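Phosphoenolpyruvate--glycerone phosphotransferase (Enterococcus faecalis, PDB 3B48) probably serves as the phosphoryl donor subunit (DhaM) of a dihydroxyacetone kinase complex, passing phosphate from phosphoenolpyruvate through histidines towards DhaL and dihydroxyacetone. Local coordinates at residues 6-11 and 32-37; 64-69 and 92-97. All coordinates share one frame; numbering follows the deposited sequence.

Interaction 1 of 2, residues 6-11 and 32-37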
loop_
_atom_site.group_PDB
_atom_site.type_symbol
_atom_site.label_atom_id
_atom_site.label_comp_id
_atom_site.label_asym_id
_atom_site.label_seq_id
_atom_site.Cartn_x
_atom_site.Cartn_y
_atom_site.Cartn_z
ATOM N N ALA B 6 18.936 -6.198 -7.812
ATOM C CA ALA B 6 17.574 -6.375 -7.329
ATOM C C ALA B 6 16.546 -5.555 -8.117
ATOM O O ALA B 6 16.819 -4.439 -8.582
ATOM C CB ALA B 6 17.483 -6.069 -5.862
ATOM N N ASP B 7 15.381 -6.168 -8.298
ATOM C CA ASP B 7 14.216 -5.488 -8.828
ATOM C C ASP B 7 13.041 -5.722 -7.900
ATOM O O ASP B 7 12.887 -6.823 -7.326
ATOM C CB ASP B 7 13.862 -6.003 -10.223
ATOM C CG ASP B 7 14.975 -5.808 -11.221
ATOM O OD1 ASP B 7 16.097 -6.270 -10.939
ATOM O OD2 ASP B 7 14.724 -5.228 -12.306
ATOM N N ILE B 8 12.229 -4.674 -7.758
ATOM C CA ILE B 8 10.955 -4.733 -7.066
ATOM C C ILE B 8 9.827 -4.706 -8.074
ATOM O O ILE B 8 9.681 -3.761 -8.873
ATOM C CB ILE B 8 10.774 -3.563 -6.078
ATOM C CG1 ILE B 8 11.768 -3.675 -4.917
ATOM C CG2 ILE B 8 9.324 -3.505 -5.566
ATOM C CD1 ILE B 8 11.940 -2.407 -4.147
ATOM N N LEU B 9 9.018 -5.750 -8.029
ATOM C CA LEU B 9 7.873 -5.861 -8.933
ATOM C C LEU B 9 6.602 -5.717 -8.103
ATOM O O LEU B 9 6.375 -6.473 -7.121
ATOM C CB LEU B 9 7.884 -7.177 -9.731
ATOM C CG LEU B 9 8.979 -7.556 -10.750
ATOM C CD1 LEU B 9 10.396 -7.730 -10.119
ATOM C CD2 LEU B 9 8.533 -8.846 -11.469
ATOM N N LEU B 10 5.824 -4.715 -8.520
ATOM C CA LEU B 10 4.647 -4.223 -7.836
ATOM C C LEU B 10 3.411 -4.644 -8.622
ATOM O O LEU B 10 3.150 -4.108 -9.710
ATOM C CB LEU B 10 4.684 -2.680 -7.767
ATOM C CG LEU B 10 5.941 -2.017 -7.170
ATOM C CD1 LEU B 10 5.880 -0.525 -7.442
ATOM C CD2 LEU B 10 5.941 -2.265 -5.705
ATOM N N VAL B 11 2.661 -5.589 -8.057
ATOM C CA VAL B 11 1.424 -6.111 -8.675
ATOM C C VAL B 11 0.146 -5.619 -7.963
ATOM O O VAL B 11 0.071 -5.601 -6.758
ATOM C CB VAL B 11 1.464 -7.641 -8.771
ATOM C CG1 VAL B 11 0.349 -8.147 -9.682
ATOM C CG2 VAL B 11 2.878 -8.071 -9.257
ATOM N N GLU B 32 17.846 4.091 -5.446
ATOM C CA GLU B 32 19.095 4.368 -6.155
ATOM C C GLU B 32 19.863 3.079 -6.384
ATOM O O GLU B 32 20.695 3.012 -7.273
ATOM C CB GLU B 32 19.969 5.359 -5.387
ATOM C CG GLU B 32 19.394 6.781 -5.309
ATOM C CD GLU B 32 20.285 7.758 -4.539
ATOM O OE1 GLU B 32 21.499 7.472 -4.351
ATOM O OE2 GLU B 32 19.775 8.833 -4.132
ATOM N N GLU B 33 19.567 2.057 -5.586
ATOM C CA GLU B 33 20.214 0.757 -5.741
ATOM C C GLU B 33 19.220 -0.372 -6.061
ATOM O O GLU B 33 19.484 -1.529 -5.788
ATOM C CB GLU B 33 21.095 0.418 -4.488
ATOM N N ILE B 34 18.078 -0.041 -6.663
ATOM C CA ILE B 34 17.093 -1.068 -7.011
ATOM C C ILE B 34 16.202 -0.605 -8.163
ATOM O O ILE B 34 15.878 0.599 -8.276
ATOM C CB ILE B 34 16.299 -1.510 -5.761
ATOM C CG1 ILE B 34 15.535 -2.810 -6.015
ATOM C CG2 ILE B 34 15.409 -0.364 -5.228
ATOM C CD1 ILE B 34 15.338 -3.618 -4.758
ATOM N N THR B 35 15.863 -1.535 -9.044
ATOM C CA THR B 35 14.926 -1.243 -10.139
ATOM C C THR B 35 13.495 -1.588 -9.699
ATOM O O THR B 35 13.263 -2.638 -9.118
ATOM C CB THR B 35 15.342 -1.932 -11.443
ATOM O OG1 THR B 35 16.683 -1.525 -11.748
ATOM C CG2 THR B 35 14.440 -1.487 -12.632
ATOM N N ILE B 36 12.561 -0.661 -9.920
ATOM C CA ILE B 36 11.133 -0.829 -9.584
ATOM C C ILE B 36 10.345 -0.950 -10.881
ATOM O O ILE B 36 10.519 -0.145 -11.770
ATOM C CB ILE B 36 10.548 0.385 -8.794
ATOM C CG1 ILE B 36 11.432 0.801 -7.610
ATOM C CG2 ILE B 36 9.149 0.113 -8.307
ATOM C CD1 ILE B 36 11.756 -0.301 -6.638
ATOM N N HIS B 37 9.462 -1.942 -10.961
ATOM C CA HIS B 37 8.591 -2.118 -12.123
ATOM C C HIS B 37 7.137 -1.866 -11.673
ATOM O O HIS B 37 6.672 -2.503 -10.719
ATOM C CB HIS B 37 8.755 -3.532 -12.705
ATOM C CG HIS B 37 10.163 -3.860 -13.120
ATOM N ND1 HIS B 37 10.628 -3.668 -14.403
ATOM C CD2 HIS B 37 11.214 -4.336 -12.412
ATOM C CE1 HIS B 37 11.889 -4.043 -14.477
ATOM N NE2 HIS B 37 12.273 -4.444 -13.278
HETATM O O HOH W 1 19.877 -3.045 -7.899
#
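His-37 donates from NE2 to OD2 of Asp-7 across 2.8 Å, the one side-chain hydrogen bond between two parallel strands of a beta-alpha-beta unit (strand 6-11, helix 15-27, strand 35-38). The bond is nearly straight, 169° at the hydrogen, and lies in the plane of the imidazole; it takes the anti lone pair of OD2, the one turned away from OD1. Carboxylate and ring are nearly coplanar, 12° apart. The first torsion sets CG of Asp-7 beside its own backbone N (chi1 -60°). OD1 forms a salt bridge with Arg-65, just ahead of strand 66-71. An aspartate suits this buried place because its two oxygens serve partners from either neighbouring segment; the Arg-65 salt bridge and the His-37 N-H would be expected to favour the ionised carboxylate.

Four backbone bonds join the strands in parallel register. Thr-35 N donates to Ala-6 O, Ile-8 N to Thr-35 O at 2.7 Å, His-37 N to Ile-8 O, and Leu-10 N to His-37 O at 3.2 Å. A water accepts from Ala-6 N and donates to Glu-33 O, linking the segments just ahead of strand 35-38.

Asp-7, Leu-9, Thr-35 and His-37 share one face of the sheet, where Leu-9 also packs on helix 51-60. The other face is aliphatic, and there Ile-8, Ile-34 and Leu-10 pack on Ala-106 or Ala-110 of helix 102-113. Ile-8 and Ile-36 run alongside each other, their CD1 methyls in tight contact at 3.3 Å. Leu-10 slants across Ile-36, with CD1 3.4 Å from CG2. Ile-34 comes in crosswise to Ile-8; its CD1 lies 3.6 Å from CG1 of Ile-8 and 3.4 Å from CB of Ala-6.

Interaction 2 of 2, residues 64-69 and 92-97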
loop_
_atom_site.group_PDB
_atom_site.type_symbol
_atom_site.label_atom_id
_atom_site.label_comp_id
_atom_site.label_asym_id
_atom_site.label_seq_id
_atom_site.Cartn_x
_atom_site.Cartn_y
_atom_site.Cartn_z
ATOM N N ASP B 64 20.955 -11.813 -13.943
ATOM C CA ASP B 64 21.707 -11.642 -12.724
ATOM C C ASP B 64 21.004 -10.782 -11.694
ATOM O O ASP B 64 21.661 -10.197 -10.836
ATOM C CB ASP B 64 23.138 -11.149 -13.017
ATOM C CG ASP B 64 23.191 -9.810 -13.743
ATOM O OD1 ASP B 64 22.139 -9.258 -14.133
ATOM O OD2 ASP B 64 24.329 -9.314 -13.922
ATOM N N ARG B 65 19.674 -10.714 -11.800
ATOM C CA ARG B 65 18.822 -10.061 -10.816
ATOM C C ARG B 65 18.131 -11.035 -9.834
ATOM O O ARG B 65 17.768 -12.174 -10.170
ATOM C CB ARG B 65 17.707 -9.215 -11.481
ATOM C CG ARG B 65 17.960 -8.636 -12.873
ATOM C CD ARG B 65 18.968 -7.517 -12.885
ATOM N NE ARG B 65 18.527 -6.342 -12.139
ATOM C CZ ARG B 65 19.136 -5.162 -12.156
ATOM N NH1 ARG B 65 20.223 -4.977 -12.899
ATOM N NH2 ARG B 65 18.657 -4.165 -11.431
ATOM N N GLU B 66 17.941 -10.541 -8.617
ATOM C CA GLU B 66 16.954 -11.083 -7.683
ATOM C C GLU B 66 15.665 -10.327 -7.852
ATOM O O GLU B 66 15.664 -9.096 -7.823
ATOM C CB GLU B 66 17.437 -10.918 -6.241
ATOM C CG GLU B 66 18.830 -11.472 -6.062
ATOM C CD GLU B 66 18.902 -12.961 -6.383
ATOM O OE1 GLU B 66 17.846 -13.649 -6.295
ATOM O OE2 GLU B 66 20.023 -13.430 -6.700
ATOM N N PHE B 67 14.570 -11.053 -8.042
ATOM C CA PHE B 67 13.269 -10.411 -8.302
ATOM C C PHE B 67 12.338 -10.573 -7.121
ATOM O O PHE B 67 11.937 -11.704 -6.786
ATOM C CB PHE B 67 12.601 -10.962 -9.562
ATOM C CG PHE B 67 13.447 -10.844 -10.812
ATOM C CD1 PHE B 67 13.463 -9.651 -11.553
ATOM C CD2 PHE B 67 14.202 -11.934 -11.260
ATOM C CE1 PHE B 67 14.230 -9.533 -12.698
ATOM C CE2 PHE B 67 14.980 -11.841 -12.398
ATOM C CZ PHE B 67 15.002 -10.648 -13.133
ATOM N N LEU B 68 11.998 -9.430 -6.519
ATOM C CA LEU B 68 11.097 -9.332 -5.347
ATOM C C LEU B 68 9.690 -8.912 -5.736
ATOM O O LEU B 68 9.481 -7.813 -6.281
ATOM C CB LEU B 68 11.654 -8.341 -4.314
ATOM C CG LEU B 68 13.164 -8.325 -4.040
ATOM C CD1 LEU B 68 13.442 -7.638 -2.708
ATOM C CD2 LEU B 68 13.859 -9.701 -4.104
ATOM N N ILE B 69 8.734 -9.802 -5.487
ATOM C CA ILE B 69 7.336 -9.600 -5.924
ATOM C C ILE B 69 6.401 -9.196 -4.775
ATOM O O ILE B 69 6.239 -9.955 -3.827
ATOM C CB ILE B 69 6.768 -10.845 -6.722
ATOM C CG1 ILE B 69 7.296 -10.869 -8.162
ATOM C CG2 ILE B 69 5.273 -10.774 -6.852
ATOM C CD1 ILE B 69 8.694 -11.358 -8.324
ATOM N N GLN B 92 13.109 -19.483 -11.092
ATOM C CA GLN B 92 12.416 -19.664 -9.835
ATOM C C GLN B 92 13.327 -19.407 -8.654
ATOM O O GLN B 92 12.894 -18.860 -7.651
ATOM C CB GLN B 92 11.806 -21.068 -9.762
ATOM C CG GLN B 92 10.467 -21.222 -10.521
ATOM C CD GLN B 92 10.019 -22.678 -10.617
ATOM O OE1 GLN B 92 10.810 -23.578 -10.386
ATOM N NE2 GLN B 92 8.760 -22.911 -10.986
ATOM N N LYS B 93 14.595 -19.771 -8.783
ATOM C CA LYS B 93 15.594 -19.609 -7.718
ATOM C C LYS B 93 15.883 -18.117 -7.442
ATOM O O LYS B 93 16.370 -17.734 -6.365
ATOM C CB LYS B 93 16.866 -20.400 -8.081
ATOM C CG LYS B 93 18.091 -20.133 -7.198
ATOM C CD LYS B 93 19.044 -21.310 -7.159
ATOM C CE LYS B 93 18.545 -22.410 -6.208
ATOM N NZ LYS B 93 19.026 -23.748 -6.655
ATOM N N HIS B 94 15.546 -17.285 -8.426
ATOM C CA HIS B 94 15.686 -15.850 -8.302
ATOM C C HIS B 94 14.361 -15.096 -8.120
ATOM O O HIS B 94 14.345 -13.878 -8.182
ATOM C CB HIS B 94 16.494 -15.314 -9.488
ATOM C CG HIS B 94 17.873 -15.888 -9.560
ATOM N ND1 HIS B 94 18.744 -15.861 -8.489
ATOM C CD2 HIS B 94 18.520 -16.541 -10.555
ATOM C CE1 HIS B 94 19.870 -16.462 -8.826
ATOM N NE2 HIS B 94 19.764 -16.877 -10.076
ATOM N N TYR B 95 13.262 -15.821 -7.887
ATOM C CA TYR B 95 11.926 -15.213 -7.760
ATOM C C TYR B 95 11.414 -15.316 -6.327
ATOM O O TYR B 95 11.259 -16.429 -5.774
ATOM C CB TYR B 95 10.974 -15.916 -8.709
ATOM C CG TYR B 95 9.554 -15.366 -8.863
ATOM C CD1 TYR B 95 9.207 -14.670 -10.022
ATOM C CD2 TYR B 95 8.533 -15.629 -7.917
ATOM C CE1 TYR B 95 7.920 -14.208 -10.225
ATOM C CE2 TYR B 95 7.218 -15.161 -8.129
ATOM C CZ TYR B 95 6.945 -14.454 -9.302
ATOM O OH TYR B 95 5.723 -13.974 -9.611
ATOM N N HIS B 96 11.154 -14.157 -5.724
ATOM C CA HIS B 96 10.808 -14.097 -4.293
ATOM C C HIS B 96 9.479 -13.393 -4.058
ATOM O O HIS B 96 9.374 -12.158 -4.211
ATOM C CB HIS B 96 11.900 -13.404 -3.444
ATOM C CG HIS B 96 13.318 -13.712 -3.857
ATOM N ND1 HIS B 96 14.042 -14.757 -3.329
ATOM C CD2 HIS B 96 14.151 -13.077 -4.717
ATOM C CE1 HIS B 96 15.254 -14.766 -3.859
ATOM N NE2 HIS B 96 15.344 -13.757 -4.709
ATOM N N LEU B 97 8.480 -14.176 -3.663
ATOM C CA LEU B 97 7.184 -13.673 -3.246
ATOM C C LEU B 97 7.330 -13.115 -1.845
ATOM O O LEU B 97 7.589 -13.860 -0.885
ATOM C CB LEU B 97 6.151 -14.806 -3.210
ATOM C CG LEU B 97 5.726 -15.432 -4.528
ATOM C CD1 LEU B 97 4.956 -16.726 -4.271
ATOM C CD2 LEU B 97 4.919 -14.456 -5.380
#
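Glu-66 OE1 accepts hydrogen bonds from two histidines of the neighbouring segment. His-96 gives NE2 at 3.0 Å, with OE1 close to its ring plane, and approaches OE1 on the anti side. His-94 gives ND1 at 3.2 Å, on the syn side and with a more bent bond, 151° at the hydrogen; a weak second bond runs from ND1 to OE2. The two donors reach OE1 from opposite faces of the carboxylate plane, which is coplanar with neither ring and is turned further from that of His-94. Glutamate suits the place because it is long enough to reach both histidines, and the bend in its chain (chi2 -60°) turns CD towards segment 92-97.

Among backbone bonds, Phe-67 N donates to His-94 O, His-96 N to Phe-67 O and Ile-69 N to His-96 O, all in parallel register. This pairing sets strand 95-97 at one border of the chain's four-stranded parallel alpha/beta sheet, as expected for the EIIA-man family. A type I turn from Gln-92 to Tyr-95, closed by Tyr-95 N donating to Gln-92 O, brings the chain from helix 89-92 into the strand.

Side-chain packing occurs on both faces. On the side of Phe-67, Ile-69 and Tyr-95, the CD1 methyl of Ile-69 sits over one face of the tyrosine ring in a CH-pi contact, 3.7 Å from the Tyr-95 ring centroid. The flat ring suits a methyl on its face, while its hydroxyl bonds to Ser-80 O on helix 75-84. Leu-97 CD2 meets Ile-69 CG2 at 4.0 Å, and Leu-97 also packs on Trp-134 of the second subunit. On the other side, Leu-68 CD2 lies 3.4 Å from His-96 CD2, and both residues also touch Leu-119 of helix 119-127.

Interactions 1 and 2 fall one after the other along the chain, the first closing before the second opens, with their centres about 11 Å apart. They are two adjoining parts of one parallel sheet, ordered 35-38, 6-11, 66-71, 95-97: each pairs an inner strand with an outer one, and the inner strands 6-11 and 66-71 are neighbours. The Asp-7 to Arg-65 salt bridge links the two contacts, as does a probable backbone bond from Leu-9 N to Leu-68 O. Together they take in all four strands of the sheet of this fructose IIA-type protein, and interaction 2 lies on the side where Leu-97 packs against the second subunit.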